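Local coordinates for protein biliverdin reductase (Synechocystis sp., PDB 5B3T) that probably reduces the tetrapyrrole biliverdin with NADPH as electron donor, as a Rossmann-fold enzyme of the Gfo/Idh/MocA family, at residues H100-Y105 against L127-H132; A29-G34 against D290-L295. All coordinates share one frame; numbering follows the deposited sequence.

Contact 1 (H100-Y105 against L127-H132); sequences HVVLEY and LLHVEH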
# COMPACT_ATOMS: atom_id res chain seq x y z
N HIS A 100 -14.78 -12.42 -3.72
CA HIS A 100 -13.59 -12.30 -2.89
C HIS A 100 -12.82 -11.05 -3.30
O HIS A 100 -12.84 -10.64 -4.47
CB HIS A 100 -12.71 -13.54 -3.01
CG HIS A 100 -13.39 -14.81 -2.63
ND1 HIS A 100 -13.75 -15.10 -1.33
CD2 HIS A 100 -13.78 -15.88 -3.37
CE1 HIS A 100 -14.33 -16.29 -1.29
NE2 HIS A 100 -14.37 -16.78 -2.51
N VAL A 101 -12.13 -10.44 -2.34
CA VAL A 101 -11.45 -9.17 -2.56
C VAL A 101 -10.02 -9.25 -2.05
O VAL A 101 -9.79 -9.66 -0.91
CB VAL A 101 -12.20 -8.00 -1.88
CG1 VAL A 101 -11.44 -6.70 -2.08
CG2 VAL A 101 -13.61 -7.88 -2.43
N VAL A 102 -9.07 -8.86 -2.90
CA VAL A 102 -7.70 -8.61 -2.50
C VAL A 102 -7.37 -7.18 -2.89
O VAL A 102 -7.64 -6.77 -4.03
CB VAL A 102 -6.71 -9.59 -3.14
CG1 VAL A 102 -5.27 -9.17 -2.85
CG2 VAL A 102 -6.96 -11.00 -2.64
N LEU A 103 -6.80 -6.42 -1.96
CA LEU A 103 -6.44 -5.03 -2.20
C LEU A 103 -4.95 -4.83 -1.99
O LEU A 103 -4.35 -5.44 -1.10
CB LEU A 103 -7.20 -4.08 -1.27
CG LEU A 103 -8.72 -3.93 -1.37
CD1 LEU A 103 -9.37 -4.40 -0.08
CD2 LEU A 103 -9.08 -2.47 -1.64
N GLU A 104 -4.36 -3.98 -2.83
CA GLU A 104 -3.14 -3.29 -2.44
C GLU A 104 -3.55 -2.11 -1.57
O GLU A 104 -4.43 -1.34 -1.94
CB GLU A 104 -2.38 -2.81 -3.68
CG GLU A 104 -1.03 -2.17 -3.38
CD GLU A 104 0.01 -3.18 -2.94
OE1 GLU A 104 -0.23 -4.40 -3.09
OE2 GLU A 104 1.09 -2.76 -2.46
N TYR A 105 -2.94 -2.01 -0.39
CA TYR A 105 -3.25 -0.93 0.55
C TYR A 105 -3.23 0.41 -0.19
O TYR A 105 -2.35 0.63 -1.02
CB TYR A 105 -2.25 -0.94 1.71
CG TYR A 105 -2.64 -0.04 2.85
CD1 TYR A 105 -3.49 -0.50 3.85
CD2 TYR A 105 -2.18 1.26 2.94
CE1 TYR A 105 -3.86 0.31 4.90
CE2 TYR A 105 -2.55 2.09 3.98
CZ TYR A 105 -3.39 1.61 4.96
OH TYR A 105 -3.75 2.43 6.00
N LEU A 127 -13.42 -13.65 1.24
CA LEU A 127 -12.10 -13.18 1.59
C LEU A 127 -12.01 -11.66 1.46
O LEU A 127 -12.48 -11.07 0.48
CB LEU A 127 -11.04 -13.84 0.70
CG LEU A 127 -9.59 -13.38 0.85
CD1 LEU A 127 -9.05 -13.73 2.23
CD2 LEU A 127 -8.72 -13.98 -0.25
N LEU A 128 -11.40 -11.03 2.47
CA LEU A 128 -10.98 -9.63 2.38
C LEU A 128 -9.52 -9.60 2.81
O LEU A 128 -9.22 -9.71 4.01
CB LEU A 128 -11.83 -8.71 3.26
CG LEU A 128 -11.38 -7.25 3.29
CD1 LEU A 128 -11.48 -6.61 1.92
CD2 LEU A 128 -12.19 -6.46 4.31
N HIS A 129 -8.62 -9.46 1.84
CA HIS A 129 -7.19 -9.59 2.07
C HIS A 129 -6.50 -8.33 1.56
O HIS A 129 -6.73 -7.90 0.42
CB HIS A 129 -6.64 -10.83 1.36
CG HIS A 129 -5.16 -10.98 1.46
ND1 HIS A 129 -4.50 -11.19 2.65
CD2 HIS A 129 -4.20 -10.98 0.50
CE1 HIS A 129 -3.21 -11.30 2.43
NE2 HIS A 129 -3.00 -11.17 1.13
N VAL A 130 -5.65 -7.74 2.40
CA VAL A 130 -4.94 -6.51 2.07
C VAL A 130 -3.45 -6.72 2.35
O VAL A 130 -3.08 -7.19 3.43
CB VAL A 130 -5.47 -5.30 2.86
CG1 VAL A 130 -4.71 -4.04 2.48
CG2 VAL A 130 -6.96 -5.13 2.64
N GLU A 131 -2.61 -6.35 1.39
CA GLU A 131 -1.18 -6.27 1.60
C GLU A 131 -0.68 -4.92 1.09
O GLU A 131 -1.38 -4.19 0.39
CB GLU A 131 -0.42 -7.41 0.91
CG GLU A 131 0.13 -8.47 1.87
CD GLU A 131 1.18 -7.93 2.84
OE1 GLU A 131 1.61 -6.76 2.70
OE2 GLU A 131 1.59 -8.69 3.75
N HIS A 132 0.56 -4.60 1.47
CA HIS A 132 1.20 -3.34 1.09
C HIS A 132 2.62 -3.70 0.65
O HIS A 132 3.56 -3.66 1.44
CB HIS A 132 1.19 -2.36 2.25
CG HIS A 132 1.49 -0.94 1.85
ND1 HIS A 132 1.72 0.06 2.77
CD2 HIS A 132 1.59 -0.37 0.63
CE1 HIS A 132 1.94 1.19 2.13
NE2 HIS A 132 1.88 0.96 0.83

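Contact 2 (A29-G34 against D290-L295); sequences AEVFRG and DTEAVL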
# COMPACT_ATOMS: atom_id res chain seq x y z
N ALA A 29 -1.48 -9.88 -12.07
CA ALA A 29 -1.91 -10.47 -13.34
C ALA A 29 -0.92 -11.50 -13.84
O ALA A 29 -1.31 -12.55 -14.36
CB ALA A 29 -2.11 -9.37 -14.39
N GLU A 30 0.38 -11.23 -13.67
CA GLU A 30 1.40 -12.17 -14.14
C GLU A 30 1.26 -13.52 -13.44
O GLU A 30 1.35 -14.57 -14.08
CB GLU A 30 2.79 -11.58 -13.93
CG GLU A 30 3.12 -10.42 -14.85
CD GLU A 30 4.40 -9.70 -14.47
OE1 GLU A 30 4.88 -9.88 -13.33
OE2 GLU A 30 4.94 -8.96 -15.32
N VAL A 31 1.02 -13.51 -12.12
CA VAL A 31 0.96 -14.77 -11.38
C VAL A 31 -0.39 -15.45 -11.58
O VAL A 31 -0.46 -16.68 -11.68
CB VAL A 31 1.26 -14.51 -9.89
CG1 VAL A 31 1.16 -15.81 -9.09
CG2 VAL A 31 2.64 -13.88 -9.72
N PHE A 32 -1.48 -14.68 -11.63
CA PHE A 32 -2.80 -15.28 -11.85
C PHE A 32 -2.86 -16.03 -13.17
O PHE A 32 -3.46 -17.11 -13.25
CB PHE A 32 -3.88 -14.20 -11.80
CG PHE A 32 -4.30 -13.83 -10.41
CD1 PHE A 32 -4.58 -14.81 -9.48
CD2 PHE A 32 -4.43 -12.50 -10.04
CE1 PHE A 32 -4.98 -14.49 -8.21
CE2 PHE A 32 -4.83 -12.17 -8.76
CZ PHE A 32 -5.10 -13.16 -7.84
N ARG A 33 -2.21 -15.47 -14.17
CA ARG A 33 -2.13 -16.08 -15.47
C ARG A 33 -1.28 -17.34 -15.46
O ARG A 33 -1.66 -18.34 -15.98
CB ARG A 33 -1.59 -15.10 -16.52
CG ARG A 33 -1.61 -15.64 -17.93
CD ARG A 33 -1.06 -14.70 -18.99
NE ARG A 33 0.17 -14.02 -18.59
CZ ARG A 33 0.87 -13.18 -19.36
NH1 ARG A 33 0.48 -12.96 -20.62
NH2 ARG A 33 1.96 -12.61 -18.87
N GLY A 34 -0.12 -17.26 -14.84
CA GLY A 34 0.82 -18.36 -14.82
C GLY A 34 0.36 -19.52 -13.97
O GLY A 34 0.66 -20.68 -14.28
N ASP A 290 2.43 -14.00 -2.06
CA ASP A 290 1.13 -13.60 -1.52
C ASP A 290 -0.01 -14.07 -2.41
O ASP A 290 -1.03 -14.56 -1.92
CB ASP A 290 1.08 -12.08 -1.35
CG ASP A 290 -0.16 -11.63 -0.61
OD1 ASP A 290 -0.17 -11.73 0.64
OD2 ASP A 290 -1.12 -11.18 -1.27
N THR A 291 0.15 -13.94 -3.73
CA THR A 291 -0.88 -14.42 -4.65
C THR A 291 -1.08 -15.92 -4.51
O THR A 291 -2.21 -16.41 -4.50
CB THR A 291 -0.52 -14.06 -6.09
OG1 THR A 291 -0.35 -12.64 -6.20
CG2 THR A 291 -1.63 -14.50 -7.04
N GLU A 292 0.02 -16.67 -4.40
CA GLU A 292 -0.09 -18.12 -4.26
C GLU A 292 -0.72 -18.50 -2.93
O GLU A 292 -1.47 -19.48 -2.85
CB GLU A 292 1.29 -18.77 -4.43
CG GLU A 292 1.82 -18.66 -5.85
CD GLU A 292 3.22 -19.23 -6.00
OE1 GLU A 292 3.89 -19.47 -4.97
OE2 GLU A 292 3.65 -19.43 -7.16
N ALA A 293 -0.44 -17.73 -1.87
CA ALA A 293 -1.10 -17.98 -0.59
C ALA A 293 -2.60 -17.74 -0.70
O ALA A 293 -3.40 -18.50 -0.13
CB ALA A 293 -0.49 -17.09 0.50
N VAL A 294 -3.01 -16.70 -1.43
CA VAL A 294 -4.43 -16.43 -1.63
C VAL A 294 -5.08 -17.57 -2.39
O VAL A 294 -6.16 -18.04 -2.03
CB VAL A 294 -4.61 -15.08 -2.35
CG1 VAL A 294 -6.02 -14.95 -2.90
CG2 VAL A 294 -4.30 -13.92 -1.41
N LEU A 295 -4.43 -18.03 -3.46
CA LEU A 295 -4.94 -19.18 -4.20
C LEU A 295 -5.05 -20.40 -3.30
O LEU A 295 -6.03 -21.15 -3.37
CB LEU A 295 -4.04 -19.46 -5.40
CG LEU A 295 -4.16 -18.40 -6.49
CD1 LEU A 295 -3.19 -18.64 -7.63
CD2 LEU A 295 -5.59 -18.35 -7.01

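Contact 1 (H100-Y105 against L127-H132)
Five backbone hydrogen bonds join 100-105 to 127-132 as parallel strands in register, their short axes 13° apart. Val101 and Leu103 each donate and accept in turn, and the last rung runs from Tyr105 N to Glu131 O (2.8 Å), just beyond the end of strand 100-104. A side chain adds a sixth bond at the start: the His100 ring, with CG anti to its own carbonyl carbon (chi1 -59°), receives Leu127 N on ND1 at 3.0 Å, in the ring plane and almost straight (175°). An alanine here would lose this acceptor and would probably loosen the start of the pairing. Side-chain packing follows the alternation of the strands. Leu103 CD1 lies 3.7 Å from both Leu128 CD1 and Val130 CG2, whereas on the other face Val102 CG1 meets the edge of the His129 ring at CD2 (4.0 Å). At the C-terminal end Tyr105 CB sits over a face of the His132 ring, 4.1 Å from its centroid, in a CH-pi contact. Glu104 OE2 accepts from the backbone N of Ile133 and Glu134, just past His132. With helix 111-124 as crossover, the two strands form a beta-alpha-beta unit of the Rossmann fold, and Tyr105 belongs to its NADP(+) site.

Contact 2 (A29-G34 against D290-L295)
One face of the Phe32 ring carries the methyl CG2 of Thr291, a CH-pi contact with the carbon 3.9 Å from the ring centroid and displaced toward the CE1 rim. At the edge of the same ring, near its plane, stands Leu295 CD2, 4.1 Å from Phe32 CE1. Thr291 and Leu295 are one helical turn apart, so a single side of helix 283-300 supplies both partners. The Thr291 methyl is put there by its first torsion, with CG2 anti to the backbone N; OG1 is turned back to the carbonyl O of Phe287 and also bonds Arg28. The methyl is shared, since Val31 CG1 lies 3.7 Å from Thr291 CG2, the two branched side chains running antiparallel alongside one another. Val31 CG1 also reaches the aliphatic CG of Glu292, more loosely at 4.4 Å, while the carboxylate of Glu292 pairs with Arg288. The axes of the two short segments pass 10.1 Å apart and cross at -47°, and the packing between them is apolar. Helix 23-34 is set between helix 283-300 and helix 48-58, whose Phe54 and Phe58 touch Ala29, while Phe32 touches Val16 and Leu295 touches Val14 of strand 14-19.

How the contacts relate
Helix 283-300, one partner in contact 2, also packs against strand 128-131 of contact 1. The centres of the two contacts lie about 13 Å apart, and a probable hydrogen bond of 2.9 Å between His129 NE2 and Asp290 OD1 ties them together. Beside it, Val294 CG2 lies 3.5 Å from His129 CD2. Contact 2 joins residues far apart in sequence, with both strands of contact 1 in the interval; through it a helix from the C-terminal part of the chain packs back on the nucleotide-binding fold. Tyr105 places contact 1 directly in the NADP(+) site, where Glu104 approaches Ala24 to about 4 Å between side chains; the side chain of Thr291 in contact 2 is about 9 Å from that of Ala24.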